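Local coordinates for protein sulfoquinovosidase (Escherichia coli, PDB 5AEG) that hydrolyses sulfoquinovosyl diacylglycerides and simpler sulfoquinovosides, releasing sulfoquinovose for breakdown by sulfoglycolysis as a source of carbon and sulfur, at residues G284-W290 with V328-Y333. Numbering follows the deposited sequence.
Sequences GIWAQDW and VQFLAY
Neighbouring parallel strands of the family 31 TIM barrel, joined by a beta-alpha-beta crossover through helix 316-325, pair where Ile285 N donates to Gln329 O, and Leu331 N to Ile285 O at 2.8 Å; Ala287 N extends the ladder to Leu331 O. Two indole N-H groups then donate to successive carbonyls near the end of the second strand, those of Ala332 and Tyr333. Trp286 NE1 reaches Ala332 O at 3.0 Å; the oxygen lies in the indole plane, but the donor stands well above the carbonyl plane, and the bond is bent (132° at the hydrogen). Trp290, which closes the type I turn begun at Ala287, lays one face of its five-membered ring over Ala332 CB, a CH-pi contact 3.5 Å from the centroid. Ala287 CB packs against Phe330 CE1 and CZ. A leucine in place of Trp290 would probably leave Tyr333 O without its indole donor and Ala332 without its aromatic cover. At the catalytic end, Gln288 of the substrate site runs alongside Tyr333, its amide steeply inclined to the phenol ring; Gln288 NE2 hydrogen-bonds Gln262 OE1, while Tyr333 OH hydrogen-bonds the nucleophile Asp405. Trp290 CG lies between backbone N and carbonyl carbon (chi1 76°), which brings NE1 within 2.9 Å of Tyr333 O, on a carbonyl lone pair.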
ATOM      1  N   GLY A 284      -0.973 -21.570  -8.802  1.00 20.75           N
ATOM      2  CA  GLY A 284      -1.305 -20.601  -9.860  1.00 21.19           C
ATOM      3  C   GLY A 284      -0.186 -20.248 -10.786  1.00 19.83           C
ATOM      4  O   GLY A 284       0.987 -20.398 -10.460  1.00 19.59           O
ATOM      5  N   ILE A 285      -0.590 -19.692 -11.905  1.00 21.38           N
ATOM      6  CA  ILE A 285       0.237 -19.053 -12.882  1.00 21.74           C
ATOM      7  C   ILE A 285      -0.279 -17.626 -13.134  1.00 21.30           C
ATOM      8  O   ILE A 285      -1.454 -17.426 -13.453  1.00 21.00           O
ATOM      9  CB  ILE A 285       0.104 -19.837 -14.211  1.00 23.91           C
ATOM     10  CG1 ILE A 285       0.703 -21.261 -14.007  1.00 24.20           C
ATOM     11  CG2 ILE A 285       0.854 -19.119 -15.333  1.00 23.47           C
ATOM     12  CD1 ILE A 285       0.523 -22.117 -15.216  1.00 26.92           C
ATOM     13  N   TRP A 286       0.600 -16.682 -13.031  1.00 19.85           N
ATOM     14  CA  TRP A 286       0.271 -15.251 -13.208  1.00 19.55           C
ATOM     15  C   TRP A 286       1.120 -14.819 -14.432  1.00 20.92           C
ATOM     16  O   TRP A 286       2.347 -14.827 -14.394  1.00 21.46           O
ATOM     17  CB  TRP A 286       0.715 -14.443 -11.972  1.00 18.21           C
ATOM     18  CG  TRP A 286       0.651 -12.967 -12.288  1.00 19.11           C
ATOM     19  CD1 TRP A 286      -0.422 -12.294 -12.755  1.00 18.87           C
ATOM     20  CD2 TRP A 286       1.741 -12.055 -12.298  1.00 16.86           C
ATOM     21  NE1 TRP A 286      -0.096 -10.977 -13.007  1.00 22.03           N
ATOM     22  CE2 TRP A 286       1.240 -10.802 -12.724  1.00 18.96           C
ATOM     23  CE3 TRP A 286       3.052 -12.141 -11.897  1.00 17.77           C
ATOM     24  CZ2 TRP A 286       2.071  -9.682 -12.886  1.00 18.98           C
ATOM     25  CZ3 TRP A 286       3.860 -10.986 -11.985  1.00 18.70           C
ATOM     26  CH2 TRP A 286       3.369  -9.809 -12.514  1.00 17.81           C
ATOM     27  N   ALA A 287       0.435 -14.569 -15.538  1.00 22.39           N
ATOM     28  CA  ALA A 287       1.062 -14.269 -16.828  1.00 21.62           C
ATOM     29  C   ALA A 287       0.588 -12.887 -17.261  1.00 21.01           C
ATOM     30  O   ALA A 287      -0.509 -12.718 -17.869  1.00 22.52           O
ATOM     31  CB  ALA A 287       0.640 -15.324 -17.883  1.00 22.53           C
ATOM     32  N   GLN A 288       1.374 -11.882 -16.948  1.00 20.54           N
ATOM     33  CA  GLN A 288       0.939 -10.517 -17.272  1.00 20.53           C
ATOM     34  C   GLN A 288       0.887 -10.198 -18.809  1.00 20.57           C
ATOM     35  O   GLN A 288       0.216  -9.204 -19.188  1.00 22.35           O
ATOM     36  CB  GLN A 288       1.754  -9.489 -16.534  1.00 20.75           C
ATOM     37  CG  GLN A 288       3.238  -9.449 -16.881  1.00 25.60           C
ATOM     38  CD  GLN A 288       3.959  -8.272 -16.228  1.00 24.97           C
ATOM     39  OE1 GLN A 288       3.344  -7.428 -15.553  1.00 24.61           O
ATOM     40  NE2 GLN A 288       5.258  -8.141 -16.563  1.00 24.40           N
ATOM     41  N   ASP A 289       1.592 -10.999 -19.615  1.00 21.21           N
ATOM     42  CA  ASP A 289       1.538 -10.868 -21.102  1.00 20.32           C
ATOM     43  C   ASP A 289       0.408 -11.632 -21.795  1.00 22.52           C
ATOM     44  O   ASP A 289       0.478 -11.762 -23.023  1.00 21.71           O
ATOM     45  CB  ASP A 289       2.945 -11.175 -21.768  1.00 23.41           C
ATOM     46  CG  ASP A 289       3.394 -12.563 -21.586  1.00 22.88           C
ATOM     47  OD1 ASP A 289       2.955 -13.178 -20.587  1.00 22.07           O
ATOM     48  OD2 ASP A 289       4.142 -13.100 -22.443  1.00 24.16           O
ATOM     49  N   TRP A 290      -0.655 -11.986 -21.046  1.00 25.29           N
ATOM     50  CA  TRP A 290      -1.846 -12.602 -21.532  1.00 25.41           C
ATOM     51  C   TRP A 290      -2.521 -11.861 -22.702  1.00 24.87           C
ATOM     52  O   TRP A 290      -3.200 -12.488 -23.524  1.00 25.23           O
ATOM     53  CB  TRP A 290      -2.840 -12.824 -20.425  1.00 24.98           C
ATOM     54  CG  TRP A 290      -3.544 -11.575 -20.023  1.00 21.89           C
ATOM     55  CD1 TRP A 290      -2.968 -10.469 -19.469  1.00 23.89           C
ATOM     56  CD2 TRP A 290      -4.918 -11.250 -20.233  1.00 24.11           C
ATOM     57  NE1 TRP A 290      -3.913  -9.500 -19.299  1.00 21.15           N
ATOM     58  CE2 TRP A 290      -5.108  -9.937 -19.784  1.00 24.46           C
ATOM     59  CE3 TRP A 290      -6.003 -11.935 -20.781  1.00 24.62           C
ATOM     60  CZ2 TRP A 290      -6.382  -9.283 -19.814  1.00 24.89           C
ATOM     61  CZ3 TRP A 290      -7.282 -11.305 -20.794  1.00 26.55           C
ATOM     62  CH2 TRP A 290      -7.429  -9.977 -20.320  1.00 27.32           C
ATOM     63  N   VAL A 328      -4.814 -25.353 -10.217  1.00 26.70           N
ATOM     64  CA  VAL A 328      -3.976 -24.209 -10.654  1.00 27.06           C
ATOM     65  C   VAL A 328      -4.908 -23.183 -11.238  1.00 27.81           C
ATOM     66  O   VAL A 328      -5.658 -23.418 -12.220  1.00 24.59           O
ATOM     67  CB  VAL A 328      -2.915 -24.640 -11.672  1.00 28.62           C
ATOM     68  CG1 VAL A 328      -2.048 -23.509 -12.174  1.00 29.67           C
ATOM     69  CG2 VAL A 328      -2.047 -25.737 -11.089  1.00 29.17           C
ATOM     70  N   GLN A 329      -4.855 -22.016 -10.629  1.00 24.96           N
ATOM     71  CA  GLN A 329      -5.590 -20.832 -11.114  1.00 27.77           C
ATOM     72  C   GLN A 329      -4.753 -20.040 -12.113  1.00 27.77           C
ATOM     73  O   GLN A 329      -3.500 -20.144 -12.122  1.00 24.76           O
ATOM     74  CB  GLN A 329      -5.918 -19.954  -9.915  1.00 26.37           C
ATOM     75  CG  GLN A 329      -6.964 -20.537  -8.974  1.00 28.22           C
ATOM     76  CD  GLN A 329      -8.362 -20.558  -9.608  1.00 33.16           C
ATOM     77  OE1 GLN A 329      -8.733 -19.690 -10.339  1.00 30.62           O
ATOM     78  NE2 GLN A 329      -9.067 -21.604  -9.396  1.00 33.07           N
ATOM     79  N   PHE A 330      -5.424 -19.270 -12.977  1.00 25.09           N
ATOM     80  CA  PHE A 330      -4.731 -18.426 -13.935  1.00 25.21           C
ATOM     81  C   PHE A 330      -5.015 -16.990 -13.573  1.00 24.38           C
ATOM     82  O   PHE A 330      -6.194 -16.587 -13.381  1.00 22.85           O
ATOM     83  CB  PHE A 330      -5.213 -18.639 -15.406  1.00 24.25           C
ATOM     84  CG  PHE A 330      -4.465 -17.803 -16.375  1.00 22.98           C
ATOM     85  CD1 PHE A 330      -3.163 -18.122 -16.699  1.00 26.29           C
ATOM     86  CD2 PHE A 330      -5.019 -16.660 -16.894  1.00 24.65           C
ATOM     87  CE1 PHE A 330      -2.446 -17.321 -17.574  1.00 25.62           C
ATOM     88  CE2 PHE A 330      -4.290 -15.855 -17.767  1.00 22.52           C
ATOM     89  CZ  PHE A 330      -3.017 -16.180 -18.081  1.00 23.82           C
ATOM     90  N   LEU A 331      -3.952 -16.223 -13.485  1.00 22.90           N
ATOM     91  CA  LEU A 331      -4.072 -14.798 -13.132  1.00 21.66           C
ATOM     92  C   LEU A 331      -3.488 -13.897 -14.200  1.00 19.97           C
ATOM     93  O   LEU A 331      -2.437 -14.188 -14.795  1.00 21.64           O
ATOM     94  CB  LEU A 331      -3.406 -14.502 -11.779  1.00 22.66           C
ATOM     95  CG  LEU A 331      -3.961 -15.121 -10.514  1.00 23.90           C
ATOM     96  CD1 LEU A 331      -3.444 -16.523 -10.307  1.00 24.51           C
ATOM     97  CD2 LEU A 331      -3.598 -14.288  -9.275  1.00 26.98           C
ATOM     98  N   ALA A 332      -4.116 -12.769 -14.423  1.00 20.71           N
ATOM     99  CA  ALA A 332      -3.749 -11.872 -15.537  1.00 22.59           C
ATOM    100  C   ALA A 332      -3.386 -10.484 -15.067  1.00 22.84           C
ATOM    101  O   ALA A 332      -2.857 -10.357 -13.997  1.00 23.55           O
ATOM    102  CB  ALA A 332      -4.870 -11.901 -16.586  1.00 23.64           C
ATOM    103  N   TYR A 333      -3.582  -9.448 -15.878  1.00 22.37           N
ATOM    104  CA  TYR A 333      -3.098  -8.114 -15.608  1.00 21.98           C
ATOM    105  C   TYR A 333      -4.040  -7.120 -16.290  1.00 22.78           C
ATOM    106  O   TYR A 333      -4.446  -7.341 -17.472  1.00 18.94           O
ATOM    107  CB  TYR A 333      -1.674  -7.939 -16.171  1.00 18.79           C
ATOM    108  CG  TYR A 333      -1.095  -6.570 -16.067  1.00 21.06           C
ATOM    109  CD1 TYR A 333      -1.462  -5.539 -16.977  1.00 19.05           C
ATOM    110  CD2 TYR A 333      -0.145  -6.253 -15.128  1.00 19.36           C
ATOM    111  CE1 TYR A 333      -0.944  -4.262 -16.840  1.00 21.11           C
ATOM    112  CE2 TYR A 333       0.388  -4.968 -15.007  1.00 23.42           C
ATOM    113  CZ  TYR A 333      -0.031  -3.971 -15.866  1.00 20.51           C
ATOM    114  OH  TYR A 333       0.476  -2.740 -15.785  1.00 21.30           O
TER